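Local coordinates for cobalamin biosynthesis protein CobN (Mycobacterium tuberculosis, PDB 7C6O) that forms the large, catalytic subunit of cobaltochelatase, which probably inserts cobalt into the corrin ring during cobalamin biosynthesis, at residues H522-P527 against G997-T1002; H702-N707 against A805-Q810; Q738-A743 against A784-V789. One frame throughout, in Å; residues are numbered along the deposited sequence. Where two conformers were deposited one is given.

In the fold
All three contacts lie in the part of the chain that belongs to the CobN/magnesium chelatase family, and along the sequence they nest: 738-743/784-789 falls inside the loop closed by 702-707/805-810, and both fall inside the loop of 469 residues closed by 522-527/997-1002. Contact 1 lies across the chain's centre from the other two, with centres about 36 Å from contact 2 and 51 Å from contact 3. Contacts 2 and 3 have centres about 32 Å apart, and helix 784-801 of contact 3 is followed directly by helix 807-815 of contact 2. Contact 1 thus joins distant sequence regions, whereas 60 of the 97 residues between the segments of contact 2 are helix and none is strand.

Contact 1 of 3, residues H522-P527 against G997-T1002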
# COMPACT_ATOMS: atom_id res chain seq x y z
N HIS A 522 -15.31 10.51 -18.65
CA HIS A 522 -15.29 11.88 -18.12
C HIS A 522 -15.20 12.00 -16.61
O HIS A 522 -14.86 13.09 -16.13
CB HIS A 522 -16.52 12.65 -18.60
CG HIS A 522 -16.60 12.80 -20.09
ND1 HIS A 522 -15.92 13.78 -20.78
CD2 HIS A 522 -17.28 12.08 -21.01
CE1 HIS A 522 -16.18 13.66 -22.07
NE2 HIS A 522 -17.00 12.64 -22.24
N ASP A 523 -15.51 10.97 -15.83
CA ASP A 523 -15.70 11.12 -14.38
C ASP A 523 -14.98 10.02 -13.62
O ASP A 523 -15.62 9.12 -13.06
CB ASP A 523 -17.19 11.14 -14.03
CG ASP A 523 -17.96 12.16 -14.84
OD1 ASP A 523 -17.74 13.37 -14.63
OD2 ASP A 523 -18.77 11.74 -15.69
N PRO A 524 -13.65 10.09 -13.53
CA PRO A 524 -12.95 9.19 -12.61
C PRO A 524 -13.37 9.39 -11.17
O PRO A 524 -13.24 8.45 -10.37
CB PRO A 524 -11.47 9.53 -12.82
CG PRO A 524 -11.48 10.92 -13.39
CD PRO A 524 -12.72 11.00 -14.22
N ASP A 525 -13.92 10.56 -10.82
CA ASP A 525 -14.39 10.87 -9.48
C ASP A 525 -15.86 10.55 -9.25
O ASP A 525 -16.50 11.16 -8.39
CB ASP A 525 -14.12 12.35 -9.16
CG ASP A 525 -14.58 13.28 -10.26
OD1 ASP A 525 -15.00 12.78 -11.33
OD2 ASP A 525 -14.53 14.51 -10.06
N LEU A 526 -16.41 9.60 -10.01
CA LEU A 526 -17.80 9.19 -9.85
C LEU A 526 -18.07 8.82 -8.39
O LEU A 526 -17.41 7.92 -7.85
CB LEU A 526 -18.10 7.99 -10.76
CG LEU A 526 -19.51 7.42 -10.66
CD1 LEU A 526 -20.53 8.41 -11.19
CD2 LEU A 526 -19.62 6.08 -11.39
N PRO A 527 -19.01 9.48 -7.73
CA PRO A 527 -19.28 9.17 -6.32
C PRO A 527 -20.05 7.87 -6.18
O PRO A 527 -20.63 7.38 -7.16
CB PRO A 527 -20.13 10.37 -5.86
CG PRO A 527 -20.84 10.80 -7.11
CD PRO A 527 -19.85 10.58 -8.22
N GLY A 997 -0.53 11.38 -12.93
CA GLY A 997 -1.20 10.39 -12.11
C GLY A 997 -2.70 10.56 -12.13
O GLY A 997 -3.25 11.36 -12.89
N SER A 998 -3.37 9.78 -11.28
CA SER A 998 -4.82 9.84 -11.15
C SER A 998 -5.26 11.25 -10.76
O SER A 998 -4.51 12.01 -10.14
CB SER A 998 -5.31 8.84 -10.10
OG SER A 998 -5.19 7.50 -10.56
N LYS A 999 -6.49 11.59 -11.15
CA LYS A 999 -7.07 12.86 -10.72
C LYS A 999 -7.04 12.95 -9.20
O LYS A 999 -7.29 11.95 -8.51
CB LYS A 999 -8.51 12.98 -11.23
CG LYS A 999 -9.20 14.29 -10.88
CD LYS A 999 -10.57 14.39 -11.54
CE LYS A 999 -11.22 15.74 -11.25
NZ LYS A 999 -12.56 15.89 -11.87
N PRO A 1000 -6.70 14.12 -8.64
CA PRO A 1000 -6.69 14.26 -7.18
C PRO A 1000 -8.02 13.83 -6.58
O PRO A 1000 -9.09 14.13 -7.12
CB PRO A 1000 -6.44 15.76 -6.97
CG PRO A 1000 -5.76 16.20 -8.20
CD PRO A 1000 -6.29 15.36 -9.33
N GLY A 1001 -7.93 13.12 -5.46
CA GLY A 1001 -9.10 12.60 -4.81
C GLY A 1001 -9.66 11.33 -5.42
O GLY A 1001 -10.70 10.85 -4.96
N THR A 1002 -9.01 10.76 -6.44
CA THR A 1002 -9.50 9.60 -7.16
C THR A 1002 -8.36 8.62 -7.40
O THR A 1002 -7.19 8.92 -7.13
CB THR A 1002 -10.13 9.98 -8.51
OG1 THR A 1002 -9.10 10.18 -9.48
CG2 THR A 1002 -10.94 11.25 -8.40
O HOH W 1 -12.74 14.87 -14.48
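D525 and K999 form a salt bridge between two loops, with NZ of K999 donating to OD2 of D525 at 3.0 Å. The ammonium does not lie in the plane of the carboxylate: it meets OD2 from above, 57° out of that plane. K999 reaches this position with CG anti to the backbone N (chi1 -178°) and the later torsions likewise extended, so that the amine is carried as far from its backbone as the side chain allows. On the way its methylene CD passes CG of the P524 ring at 4.0 Å, the two side chains crossing at about a right angle. A water extends the link, accepting from NZ of K999 at 2.8 Å and donating to the carbonyl O of H522.

Each loop presents a beta turn here, type I over D523-L526 and type II over K999-T1002, the latter with G1001 at positive phi. The loop 997-1002 leaves strand 995-997 of a mixed sheet, while 522-527 connects helix 517-522 to helix 530-539.

T1002 adds an apolar touch of its own. In the conformer described here, one of two modelled, its methyl CG2 lies 3.4 Å from CB of D525, against the start of the side chain whose carboxylate holds the lysine. The methyl stands anti to the carbonyl carbon, whereas OG1 sits between backbone N and carbonyl carbon (chi1 80°) and turns back into its own loop. There OG1 donates to O of K999 at 2.7 Å, and the backbone N of T1002 reaches that same oxygen from the same face at 2.9 Å. D525 also packs on Y473 of helix 464-474, and P524 on W1029 of helix 1019-1030.

Contact 2 of 3, residues H702-N707 against A805-Q810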
# COMPACT_ATOMS: atom_id res chain seq x y z
N HIS A 702 -4.30 -20.36 -2.44
CA HIS A 702 -4.23 -20.45 -0.99
C HIS A 702 -5.62 -20.54 -0.40
O HIS A 702 -6.56 -19.89 -0.88
CB HIS A 702 -3.49 -19.25 -0.39
CG HIS A 702 -3.35 -19.33 1.10
ND1 HIS A 702 -2.66 -20.34 1.73
CD2 HIS A 702 -3.84 -18.53 2.08
CE1 HIS A 702 -2.71 -20.16 3.03
NE2 HIS A 702 -3.42 -19.07 3.28
N ILE A 703 -5.76 -21.37 0.63
CA ILE A 703 -6.98 -21.45 1.43
C ILE A 703 -6.64 -20.93 2.82
O ILE A 703 -5.67 -21.38 3.44
CB ILE A 703 -7.53 -22.89 1.50
CG1 ILE A 703 -7.91 -23.38 0.10
CG2 ILE A 703 -8.73 -22.96 2.43
CD1 ILE A 703 -8.42 -24.80 0.09
N LEU A 704 -7.43 -19.97 3.29
CA LEU A 704 -7.16 -19.30 4.56
C LEU A 704 -6.97 -20.32 5.68
O LEU A 704 -7.80 -21.22 5.86
CB LEU A 704 -8.32 -18.36 4.89
CG LEU A 704 -8.04 -17.00 5.53
CD1 LEU A 704 -7.02 -16.23 4.71
CD2 LEU A 704 -9.33 -16.21 5.64
N GLY A 705 -5.86 -20.19 6.40
CA GLY A 705 -5.57 -21.05 7.53
C GLY A 705 -4.96 -22.40 7.19
O GLY A 705 -4.70 -23.19 8.10
N GLN A 706 -4.71 -22.68 5.91
CA GLN A 706 -4.24 -23.99 5.47
C GLN A 706 -2.77 -23.89 5.09
O GLN A 706 -2.43 -23.41 4.00
CB GLN A 706 -5.09 -24.49 4.30
CG GLN A 706 -4.63 -25.81 3.70
CD GLN A 706 -5.54 -26.25 2.57
OE1 GLN A 706 -5.13 -26.31 1.41
NE2 GLN A 706 -6.79 -26.57 2.91
N ASN A 707 -1.89 -24.32 6.00
CA ASN A 707 -0.46 -24.29 5.69
C ASN A 707 -0.10 -25.46 4.77
O ASN A 707 -0.59 -26.57 4.95
CB ASN A 707 0.37 -24.36 6.97
CG ASN A 707 -0.05 -25.50 7.89
OD1 ASN A 707 -1.23 -25.67 8.19
ND2 ASN A 707 0.93 -26.29 8.33
N ALA A 805 -1.13 -21.56 9.64
CA ALA A 805 -2.26 -22.25 10.24
C ALA A 805 -3.01 -21.41 11.27
O ALA A 805 -4.05 -21.85 11.75
CB ALA A 805 -1.78 -23.55 10.90
N THR A 806 -2.51 -20.22 11.61
CA THR A 806 -3.17 -19.33 12.56
C THR A 806 -3.99 -18.24 11.89
O THR A 806 -4.55 -17.39 12.60
CB THR A 806 -2.14 -18.68 13.50
OG1 THR A 806 -1.44 -17.65 12.80
CG2 THR A 806 -1.14 -19.71 14.01
N GLU A 807 -4.09 -18.24 10.56
CA GLU A 807 -4.73 -17.13 9.86
C GLU A 807 -6.20 -16.99 10.26
O GLU A 807 -6.68 -15.87 10.51
CB GLU A 807 -4.61 -17.34 8.35
CG GLU A 807 -3.23 -17.05 7.79
CD GLU A 807 -3.06 -17.57 6.38
OE1 GLU A 807 -4.01 -18.18 5.84
OE2 GLU A 807 -1.96 -17.38 5.80
N ILE A 808 -6.93 -18.10 10.32
CA ILE A 808 -8.33 -18.03 10.69
C ILE A 808 -8.47 -17.72 12.17
O ILE A 808 -9.37 -16.97 12.59
CB ILE A 808 -9.06 -19.33 10.29
CG1 ILE A 808 -9.21 -19.40 8.77
CG2 ILE A 808 -10.41 -19.42 10.96
CD1 ILE A 808 -9.93 -20.64 8.28
N GLU A 809 -7.58 -18.27 13.00
CA GLU A 809 -7.59 -17.94 14.42
C GLU A 809 -7.41 -16.44 14.64
O GLU A 809 -8.04 -15.86 15.52
CB GLU A 809 -6.51 -18.73 15.16
CG GLU A 809 -6.55 -18.57 16.67
CD GLU A 809 -7.94 -18.83 17.25
OE1 GLU A 809 -8.49 -17.92 17.90
OE2 GLU A 809 -8.47 -19.94 17.03
N GLN A 810 -6.57 -15.80 13.82
CA GLN A 810 -6.35 -14.37 13.99
C GLN A 810 -7.55 -13.55 13.52
O GLN A 810 -7.79 -12.46 14.06
CB GLN A 810 -5.08 -13.94 13.25
CG GLN A 810 -3.78 -14.38 13.92
CD GLN A 810 -3.52 -13.66 15.24
OE1 GLN A 810 -4.15 -12.65 15.55
NE2 GLN A 810 -2.59 -14.19 16.03
O HOH W 2 -5.47 -24.15 10.69
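OE1 of E807 is gripped by two N-H groups from the opposing loop, NE2 of H702 and the backbone N of G705, each at 2.8 Å from it. Both bonds are nearly straight, 175° at the imidazole hydrogen and 176° at the amide hydrogen. They use different sides of the oxygen: the histidine takes the syn lone pair, in its own ring plane, while the glycine amide arrives on the anti side, tilted from the carboxylate plane. Ring and carboxylate are turned 78° against each other, an edge-on His-carboxylate pair. E807 gets there with an extended chain, CG lying anti to its carbonyl carbon. Its other oxygen, OE2, is bound by T838 OG1 and L613 N, so partners from several parts of the fold fix the buried carboxylate.

The glutamate stands in the first turn of helix 807-815, and the amide it receives belongs to a type II beta turn, I703-Q706, with G705 at positive phi. I808, the next residue of the helix, lays CD1 against the carbonyl O of L704 at 3.3 Å, while its CG1 meets L704 CB at 4.1 Å. Just ahead of the helix, CA of A805 approaches O of G705 at 3.4 Å in a CA-H...O contact, and a water donates to the carbonyl oxygens of both residues. The imidazole of H702 also lies nearly parallel to that of H612 in strand 608-612.

Contact 3 of 3, residues Q738-A743 against A784-V789; sequences QALGLA and ADAAAV
A739 presses its methyl group onto the first turn of helix 784-801, where CB lies 3.6 Å from CB of D785 and equally close to the backbone N of A786. The methyl therefore meets backbone as well as side chain. It also contacts the CB of A786 and, one turn on from D785, CG2 of V789 at 4.3 Å. The closest pair of CA atoms, A739 and A786 at 5.1 Å, shows how near two small residues bring the backbones.

L740 contributes from beside the alanine. Its CG stands anti to the carbonyl carbon (chi1 -70°) and the chain continues extended, which carries CD2 to 3.9 Å from CB of A786. The same leucine packs on T756, K759 and A760 of helix 750-769, and so spans two helices.

Two backbone groups beside the methyl pair with N783: its OD1 accepts from N of A786, and its ND2 makes a weak bond to O of A739. Between the segments the contacts are carbon to carbon apart from A739 CB on A786 N, with 159 Å² buried in all.

At G741 the chain turns, with positive phi and two bonds back into the last turn, one from its N to O of Q738 at 3.0 Å: a Schellman motif ending the short, weakly bonded helix 736-739, whose last residues before the motif, A739 and L740, pack on the first turn of helix 784-801.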
# COMPACT_ATOMS: atom_id res chain seq x y z
N GLN A 738 22.62 -21.63 -5.69
CA GLN A 738 23.89 -20.91 -5.66
C GLN A 738 24.92 -21.65 -4.82
O GLN A 738 26.06 -21.86 -5.25
CB GLN A 738 23.67 -19.49 -5.11
CG GLN A 738 23.21 -18.48 -6.14
CD GLN A 738 23.00 -17.10 -5.53
OE1 GLN A 738 22.86 -16.96 -4.31
NE2 GLN A 738 22.98 -16.08 -6.38
N ALA A 739 24.53 -22.05 -3.60
CA ALA A 739 25.41 -22.83 -2.75
C ALA A 739 25.78 -24.17 -3.38
O ALA A 739 26.79 -24.77 -2.99
CB ALA A 739 24.77 -23.06 -1.38
N LEU A 740 25.00 -24.64 -4.34
CA LEU A 740 25.29 -25.88 -5.05
C LEU A 740 26.04 -25.66 -6.36
O LEU A 740 26.32 -26.63 -7.06
CB LEU A 740 23.99 -26.65 -5.32
CG LEU A 740 23.30 -27.28 -4.11
CD1 LEU A 740 22.05 -28.03 -4.54
CD2 LEU A 740 24.26 -28.21 -3.37
N GLY A 741 26.35 -24.41 -6.71
CA GLY A 741 27.18 -24.17 -7.88
C GLY A 741 26.66 -23.18 -8.90
O GLY A 741 27.44 -22.62 -9.67
N LEU A 742 25.35 -22.94 -8.93
CA LEU A 742 24.77 -22.08 -9.95
C LEU A 742 25.05 -20.61 -9.65
O LEU A 742 25.16 -20.20 -8.49
CB LEU A 742 23.26 -22.30 -10.07
CG LEU A 742 22.77 -23.52 -10.84
CD1 LEU A 742 21.25 -23.47 -10.99
CD2 LEU A 742 23.44 -23.61 -12.20
N ALA A 743 25.16 -19.81 -10.71
CA ALA A 743 25.36 -18.38 -10.55
C ALA A 743 24.04 -17.65 -10.30
O ALA A 743 24.01 -16.66 -9.56
CB ALA A 743 26.07 -17.80 -11.77
N ALA A 784 29.34 -27.01 2.86
CA ALA A 784 29.11 -26.15 4.02
C ALA A 784 28.08 -25.07 3.72
O ALA A 784 27.21 -24.79 4.55
CB ALA A 784 30.42 -25.52 4.48
N ASP A 785 28.16 -24.46 2.54
CA ASP A 785 27.20 -23.43 2.17
C ASP A 785 25.80 -24.01 2.04
O ASP A 785 24.82 -23.43 2.54
CB ASP A 785 27.63 -22.76 0.86
CG ASP A 785 28.82 -21.84 1.04
OD1 ASP A 785 28.88 -21.15 2.09
OD2 ASP A 785 29.68 -21.79 0.15
N ALA A 786 25.67 -25.16 1.38
CA ALA A 786 24.36 -25.79 1.23
C ALA A 786 23.79 -26.20 2.59
O ALA A 786 22.59 -26.09 2.82
CB ALA A 786 24.46 -27.00 0.30
N ALA A 787 24.65 -26.67 3.50
CA ALA A 787 24.18 -27.04 4.83
C ALA A 787 23.68 -25.82 5.60
O ALA A 787 22.72 -25.92 6.37
CB ALA A 787 25.28 -27.75 5.60
N ALA A 788 24.32 -24.66 5.40
CA ALA A 788 23.85 -23.45 6.06
C ALA A 788 22.48 -23.03 5.54
O ALA A 788 21.66 -22.51 6.31
CB ALA A 788 24.87 -22.32 5.87
N VAL A 789 22.22 -23.24 4.25
CA VAL A 789 20.91 -22.93 3.69
C VAL A 789 19.85 -23.88 4.24
O VAL A 789 18.76 -23.45 4.64
CB VAL A 789 20.95 -22.96 2.16
CG1 VAL A 789 19.56 -22.74 1.58
CG2 VAL A 789 21.92 -21.92 1.63